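PDB 4R9Z: acyl-CoA thioesterase II from Mycobacterium avium subsp. paratuberculosis, which probably hydrolyses fatty acyl-CoA thioesters to free fatty acids and coenzyme A, as a double hot-dog thioesterase of the TesB type. Local coordinates for residues B[157-165]-B[174-182]. Numbering follows the deposited sequence.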
ATOM      1  N   ARG B 157       3.347 -17.295 -18.567  1.00 55.38           N
ATOM      2  CA  ARG B 157       2.632 -17.856 -19.720  1.00 64.02           C
ATOM      3  C   ARG B 157       1.146 -18.206 -19.534  1.00 64.50           C
ATOM      4  O   ARG B 157       0.508 -18.672 -20.481  1.00 61.69           O
ATOM      5  CB  ARG B 157       3.371 -19.109 -20.210  1.00 60.09           C
ATOM      6  CG  ARG B 157       4.751 -18.825 -20.793  1.00 59.01           C
ATOM      7  CD  ARG B 157       5.369 -20.059 -21.450  1.00 65.99           C
ATOM      8  NE  ARG B 157       6.057 -20.930 -20.499  1.00 69.76           N
ATOM      9  CZ  ARG B 157       5.563 -22.074 -20.034  1.00 66.78           C
ATOM     10  NH1 ARG B 157       4.368 -22.492 -20.432  1.00 66.03           N
ATOM     11  NH2 ARG B 157       6.265 -22.804 -19.174  1.00 46.23           N
ATOM     12  N   TRP B 158       0.588 -17.988 -18.347  1.00 58.83           N
ATOM     13  CA  TRP B 158      -0.800 -18.388 -18.108  1.00 45.57           C
ATOM     14  C   TRP B 158      -1.827 -17.369 -18.585  1.00 44.40           C
ATOM     15  O   TRP B 158      -3.029 -17.584 -18.419  1.00 47.80           O
ATOM     16  CB  TRP B 158      -1.051 -18.680 -16.630  1.00 40.94           C
ATOM     17  CG  TRP B 158      -0.716 -17.560 -15.706  1.00 50.97           C
ATOM     18  CD1 TRP B 158       0.522 -17.217 -15.258  1.00 48.51           C
ATOM     19  CD2 TRP B 158      -1.632 -16.626 -15.114  1.00 40.63           C
ATOM     20  NE1 TRP B 158       0.438 -16.131 -14.420  1.00 45.39           N
ATOM     21  CE2 TRP B 158      -0.872 -15.749 -14.315  1.00 33.50           C
ATOM     22  CE3 TRP B 158      -3.016 -16.447 -15.183  1.00 35.71           C
ATOM     23  CZ2 TRP B 158      -1.450 -14.712 -13.590  1.00 34.73           C
ATOM     24  CZ3 TRP B 158      -3.589 -15.413 -14.461  1.00 42.77           C
ATOM     25  CH2 TRP B 158      -2.807 -14.558 -13.676  1.00 35.46           C
ATOM     26  N   PHE B 159      -1.379 -16.244 -19.131  1.00 37.33           N
ATOM     27  CA  PHE B 159      -2.335 -15.243 -19.599  1.00 51.69           C
ATOM     28  C   PHE B 159      -1.990 -14.683 -20.979  1.00 48.71           C
ATOM     29  O   PHE B 159      -0.817 -14.539 -21.327  1.00 44.96           O
ATOM     30  CB  PHE B 159      -2.444 -14.099 -18.585  1.00 53.10           C
ATOM     31  CG  PHE B 159      -1.137 -13.429 -18.290  1.00 49.70           C
ATOM     32  CD1 PHE B 159      -0.701 -12.362 -19.056  1.00 54.64           C
ATOM     33  CD2 PHE B 159      -0.337 -13.875 -17.253  1.00 50.95           C
ATOM     34  CE1 PHE B 159       0.506 -11.751 -18.793  1.00 58.54           C
ATOM     35  CE2 PHE B 159       0.871 -13.267 -16.983  1.00 58.18           C
ATOM     36  CZ  PHE B 159       1.293 -12.202 -17.753  1.00 64.29           C
ATOM     37  N   GLU B 160      -3.023 -14.360 -21.755  1.00 53.62           N
ATOM     38  CA  GLU B 160      -2.836 -13.669 -23.027  1.00 62.33           C
ATOM     39  C   GLU B 160      -2.769 -12.171 -22.781  1.00 59.44           C
ATOM     40  O   GLU B 160      -3.262 -11.682 -21.765  1.00 57.58           O
ATOM     41  CB  GLU B 160      -3.969 -13.987 -24.010  1.00 65.54           C
ATOM     42  CG  GLU B 160      -4.169 -15.464 -24.317  1.00 79.98           C
ATOM     43  CD  GLU B 160      -5.336 -15.707 -25.260  1.00 88.86           C
ATOM     44  OE1 GLU B 160      -5.274 -15.232 -26.416  1.00 87.18           O
ATOM     45  OE2 GLU B 160      -6.312 -16.375 -24.851  1.00 82.32           O
ATOM     46  N   ARG B 161      -2.199 -11.434 -23.729  1.00 61.19           N
ATOM     47  CA  ARG B 161      -2.024 -10.003 -23.540  1.00 55.01           C
ATOM     48  C   ARG B 161      -1.927  -9.216 -24.838  1.00 52.13           C
ATOM     49  O   ARG B 161      -1.270  -9.635 -25.788  1.00 58.82           O
ATOM     50  CB  ARG B 161      -0.763  -9.749 -22.720  1.00 52.71           C
ATOM     51  CG  ARG B 161       0.423 -10.569 -23.188  1.00 58.44           C
ATOM     52  CD  ARG B 161       1.594 -10.437 -22.243  1.00 65.37           C
ATOM     53  NE  ARG B 161       2.099  -9.071 -22.197  1.00 69.84           N
ATOM     54  CZ  ARG B 161       3.049  -8.662 -21.363  1.00 68.86           C
ATOM     55  NH1 ARG B 161       3.590  -9.521 -20.509  1.00 58.73           N
ATOM     56  NH2 ARG B 161       3.453  -7.401 -21.382  1.00 71.51           N
ATOM     57  N   ARG B 162      -2.548  -8.047 -24.850  1.00 49.71           N
ATOM     58  CA  ARG B 162      -2.407  -7.128 -25.965  1.00 50.87           C
ATOM     59  C   ARG B 162      -1.923  -5.794 -25.425  1.00 58.09           C
ATOM     60  O   ARG B 162      -2.666  -5.092 -24.740  1.00 55.51           O
ATOM     61  CB  ARG B 162      -3.735  -6.934 -26.700  1.00 62.11           C
ATOM     62  CG  ARG B 162      -4.347  -8.186 -27.294  1.00 59.75           C
ATOM     63  CD  ARG B 162      -3.444  -8.846 -28.310  1.00 57.89           C
ATOM     64  NE  ARG B 162      -3.932 -10.181 -28.641  1.00 59.19           N
ATOM     65  CZ  ARG B 162      -3.250 -11.302 -28.435  1.00 60.32           C
ATOM     66  NH1 ARG B 162      -2.032 -11.259 -27.912  1.00 58.11           N
ATOM     67  NH2 ARG B 162      -3.783 -12.468 -28.765  1.00 60.94           N
ATOM     68  N   THR B 163      -0.691  -5.425 -25.746  1.00 59.94           N
ATOM     69  CA  THR B 163      -0.187  -4.150 -25.273  1.00 61.54           C
ATOM     70  C   THR B 163      -0.725  -3.089 -26.230  1.00 63.23           C
ATOM     71  O   THR B 163      -0.396  -3.066 -27.415  1.00 68.82           O
ATOM     72  CB  THR B 163       1.359  -4.136 -25.170  1.00 64.01           C
ATOM     73  OG1 THR B 163       1.818  -2.792 -24.981  1.00 73.18           O
ATOM     74  CG2 THR B 163       2.004  -4.720 -26.419  1.00 74.78           C
ATOM     75  N   ILE B 164      -1.583  -2.226 -25.697  1.00 57.11           N
ATOM     76  CA  ILE B 164      -2.367  -1.298 -26.505  1.00 53.70           C
ATOM     77  C   ILE B 164      -1.572  -0.139 -27.084  1.00 78.12           C
ATOM     78  O   ILE B 164      -1.604   0.108 -28.291  1.00 81.87           O
ATOM     79  CB  ILE B 164      -3.512  -0.702 -25.677  1.00 58.73           C
ATOM     80  CG1 ILE B 164      -4.431  -1.813 -25.176  1.00 63.42           C
ATOM     81  CG2 ILE B 164      -4.284   0.338 -26.482  1.00 60.39           C
ATOM     82  CD1 ILE B 164      -5.423  -1.342 -24.154  1.00 59.27           C
ATOM     83  N   GLU B 165      -0.854   0.564 -26.219  1.00 74.66           N
ATOM     84  CA  GLU B 165      -0.132   1.762 -26.623  1.00 67.67           C
ATOM     85  C   GLU B 165       1.053   1.991 -25.695  1.00 65.12           C
ATOM     86  O   GLU B 165       1.037   1.570 -24.539  1.00 65.13           O
ATOM     87  CB  GLU B 165      -1.089   2.957 -26.645  1.00 63.50           C
ATOM     88  CG  GLU B 165      -1.613   3.375 -25.286  1.00 73.18           C
ATOM     89  CD  GLU B 165      -2.616   4.509 -25.380  1.00 82.17           C
ATOM     90  OE1 GLU B 165      -3.139   4.752 -26.490  1.00 80.90           O
ATOM     91  OE2 GLU B 165      -2.899   5.142 -24.342  1.00 86.46           O
ATOM     92  N   VAL B 174       1.650   2.414 -20.161  1.00 40.72           N
ATOM     93  CA  VAL B 174       1.622   1.291 -21.094  1.00 36.31           C
ATOM     94  C   VAL B 174       0.446   0.374 -20.752  1.00 40.25           C
ATOM     95  O   VAL B 174       0.633  -0.715 -20.209  1.00 41.13           O
ATOM     96  CB  VAL B 174       2.929   0.474 -21.071  1.00 34.63           C
ATOM     97  CG1 VAL B 174       3.009  -0.431 -22.290  1.00 51.09           C
ATOM     98  CG2 VAL B 174       4.141   1.384 -21.018  1.00 49.39           C
ATOM     99  N   PRO B 175      -0.780   0.813 -21.074  1.00 41.80           N
ATOM    100  CA  PRO B 175      -1.976   0.023 -20.760  1.00 48.01           C
ATOM    101  C   PRO B 175      -2.086  -1.215 -21.641  1.00 49.49           C
ATOM    102  O   PRO B 175      -1.598  -1.207 -22.771  1.00 58.41           O
ATOM    103  CB  PRO B 175      -3.119   1.005 -21.031  1.00 42.66           C
ATOM    104  CG  PRO B 175      -2.569   1.904 -22.084  1.00 57.67           C
ATOM    105  CD  PRO B 175      -1.129   2.100 -21.701  1.00 50.33           C
ATOM    106  N   MET B 176      -2.717  -2.266 -21.128  1.00 51.77           N
ATOM    107  CA  MET B 176      -2.779  -3.527 -21.853  1.00 48.86           C
ATOM    108  C   MET B 176      -4.128  -4.220 -21.686  1.00 48.41           C
ATOM    109  O   MET B 176      -4.847  -3.989 -20.710  1.00 46.83           O
ATOM    110  CB  MET B 176      -1.677  -4.467 -21.375  1.00 37.28           C
ATOM    111  CG  MET B 176      -1.943  -5.046 -19.997  1.00 39.16           C
ATOM    112  SD  MET B 176      -0.541  -5.927 -19.293  1.00 45.67           S
ATOM    113  CE  MET B 176      -0.147  -7.077 -20.596  1.00 58.35           C
ATOM    114  N   TRP B 177      -4.462  -5.068 -22.652  1.00 46.35           N
ATOM    115  CA  TRP B 177      -5.572  -5.993 -22.495  1.00 46.37           C
ATOM    116  C   TRP B 177      -4.989  -7.316 -22.047  1.00 43.90           C
ATOM    117  O   TRP B 177      -3.950  -7.736 -22.547  1.00 45.35           O
ATOM    118  CB  TRP B 177      -6.348  -6.193 -23.795  1.00 50.03           C
ATOM    119  CG  TRP B 177      -7.195  -5.042 -24.218  1.00 52.73           C
ATOM    120  CD1 TRP B 177      -6.963  -4.192 -25.258  1.00 53.83           C
ATOM    121  CD2 TRP B 177      -8.413  -4.609 -23.608  1.00 47.79           C
ATOM    122  NE1 TRP B 177      -7.968  -3.261 -25.340  1.00 57.27           N
ATOM    123  CE2 TRP B 177      -8.870  -3.494 -24.335  1.00 51.47           C
ATOM    124  CE3 TRP B 177      -9.166  -5.059 -22.519  1.00 49.81           C
ATOM    125  CZ2 TRP B 177     -10.041  -2.819 -24.007  1.00 52.34           C
ATOM    126  CZ3 TRP B 177     -10.329  -4.389 -22.196  1.00 42.13           C
ATOM    127  CH2 TRP B 177     -10.757  -3.286 -22.940  1.00 46.76           C
ATOM    128  N   TRP B 178      -5.651  -7.984 -21.114  1.00 43.21           N
ATOM    129  CA  TRP B 178      -5.201  -9.306 -20.716  1.00 44.82           C
ATOM    130  C   TRP B 178      -6.383 -10.181 -20.335  1.00 53.97           C
ATOM    131  O   TRP B 178      -7.432  -9.692 -19.896  1.00 45.86           O
ATOM    132  CB  TRP B 178      -4.207  -9.220 -19.553  1.00 48.17           C
ATOM    133  CG  TRP B 178      -4.863  -9.085 -18.220  1.00 46.95           C
ATOM    134  CD1 TRP B 178      -5.349  -7.942 -17.650  1.00 44.84           C
ATOM    135  CD2 TRP B 178      -5.122 -10.141 -17.290  1.00 49.92           C
ATOM    136  NE1 TRP B 178      -5.889  -8.223 -16.419  1.00 47.79           N
ATOM    137  CE2 TRP B 178      -5.763  -9.566 -16.175  1.00 51.74           C
ATOM    138  CE3 TRP B 178      -4.870 -11.517 -17.291  1.00 46.50           C
ATOM    139  CZ2 TRP B 178      -6.158 -10.321 -15.072  1.00 49.71           C
ATOM    140  CZ3 TRP B 178      -5.261 -12.263 -16.198  1.00 45.98           C
ATOM    141  CH2 TRP B 178      -5.899 -11.663 -15.101  1.00 44.95           C
ATOM    142  N   ARG B 179      -6.209 -11.480 -20.537  1.00 45.12           N
ATOM    143  CA  ARG B 179      -7.141 -12.470 -20.031  1.00 49.59           C
ATOM    144  C   ARG B 179      -6.365 -13.748 -19.756  1.00 55.19           C
ATOM    145  O   ARG B 179      -5.304 -13.965 -20.344  1.00 54.58           O
ATOM    146  CB  ARG B 179      -8.271 -12.716 -21.031  1.00 56.36           C
ATOM    147  CG  ARG B 179      -7.828 -13.435 -22.296  1.00 59.11           C
ATOM    148  CD  ARG B 179      -8.998 -13.649 -23.242  1.00 68.26           C
ATOM    149  NE  ARG B 179      -8.577 -14.242 -24.507  1.00 76.95           N
ATOM    150  CZ  ARG B 179      -9.415 -14.669 -25.446  1.00 72.13           C
ATOM    151  NH1 ARG B 179     -10.724 -14.568 -25.261  1.00 68.31           N
ATOM    152  NH2 ARG B 179      -8.945 -15.196 -26.567  1.00 75.50           N
ATOM    153  N   PRO B 180      -6.882 -14.598 -18.857  1.00 49.18           N
ATOM    154  CA  PRO B 180      -6.186 -15.868 -18.628  1.00 50.56           C
ATOM    155  C   PRO B 180      -6.321 -16.782 -19.842  1.00 48.26           C
ATOM    156  O   PRO B 180      -7.379 -16.810 -20.477  1.00 49.83           O
ATOM    157  CB  PRO B 180      -6.896 -16.454 -17.402  1.00 41.08           C
ATOM    158  CG  PRO B 180      -7.634 -15.304 -16.781  1.00 47.53           C
ATOM    159  CD  PRO B 180      -7.965 -14.361 -17.889  1.00 41.64           C
ATOM    160  N   ASP B 181      -5.267 -17.528 -20.146  1.00 41.56           N
ATOM    161  CA  ASP B 181      -5.276 -18.426 -21.294  1.00 55.43           C
ATOM    162  C   ASP B 181      -5.824 -19.792 -20.877  1.00 50.72           C
ATOM    163  O   ASP B 181      -5.065 -20.735 -20.637  1.00 44.15           O
ATOM    164  CB  ASP B 181      -3.872 -18.561 -21.888  1.00 62.08           C
ATOM    165  CG  ASP B 181      -3.869 -19.291 -23.222  1.00 68.53           C
ATOM    166  OD1 ASP B 181      -4.917 -19.283 -23.905  1.00 60.81           O
ATOM    167  OD2 ASP B 181      -2.825 -19.872 -23.586  1.00 62.81           O
ATOM    168  N   GLY B 182      -7.147 -19.887 -20.786  1.00 43.90           N
ATOM    169  CA  GLY B 182      -7.795 -21.058 -20.222  1.00 49.16           C
ATOM    170  C   GLY B 182      -8.984 -20.655 -19.371  1.00 59.50           C
ATOM    171  O   GLY B 182      -9.222 -19.465 -19.144  1.00 56.56           O
TER
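Trp177 O is gripped twice from the neighbouring strand: Arg162 N donates a nearly straight hydrogen bond at 2.7 Å, and Arg161 CA adds a CA-H...O contact at 3.1 Å. Strands 159-163 and 176-180 pair antiparallel, with Arg162 and Trp177 hydrogen-bonded in both directions; beyond the strand ends Asp181 N donates to Trp158 O and Ile164 N to Pro175 O. Glu160 CG lies beside the backbone N (chi1 -57°) and the chain then runs straight, carrying OE2 to 3.1 Å from Arg179 NE, a salt bridge whose hydrogen bond is weak, bent to 127°. These side chains run alongside each other in the same direction, carboxylate and guanidinium planes 52° apart. Asp181 OD1 lies 3.4 Å from Glu160 OE2, a like-charge pair that Arg179 probably offsets; Glu160 OE1 sits well out of the Arg162 guanidinium plane, so only charge acts over that long contact. Trp177 shares this face: Ile164 CD1 covers its indole, 3.4 Å from ring atom CD1, NE1 bonds Pro130 O, and Phe237 meets it edge-to-face. On the reverse face Met176 CE lies over the Arg161 guanidinium. Phe159 CB reaches the edge of the Trp178 ring, 3.8 Å from CE3, beside an oblique Trp158-Trp178 pair; all three aromatics touch Met198 of helix 188-201. Main-chain bonds thus carry the pairing at this margin of the C-terminal hot-dog region, the salt bridge adding only a weak, bent bond.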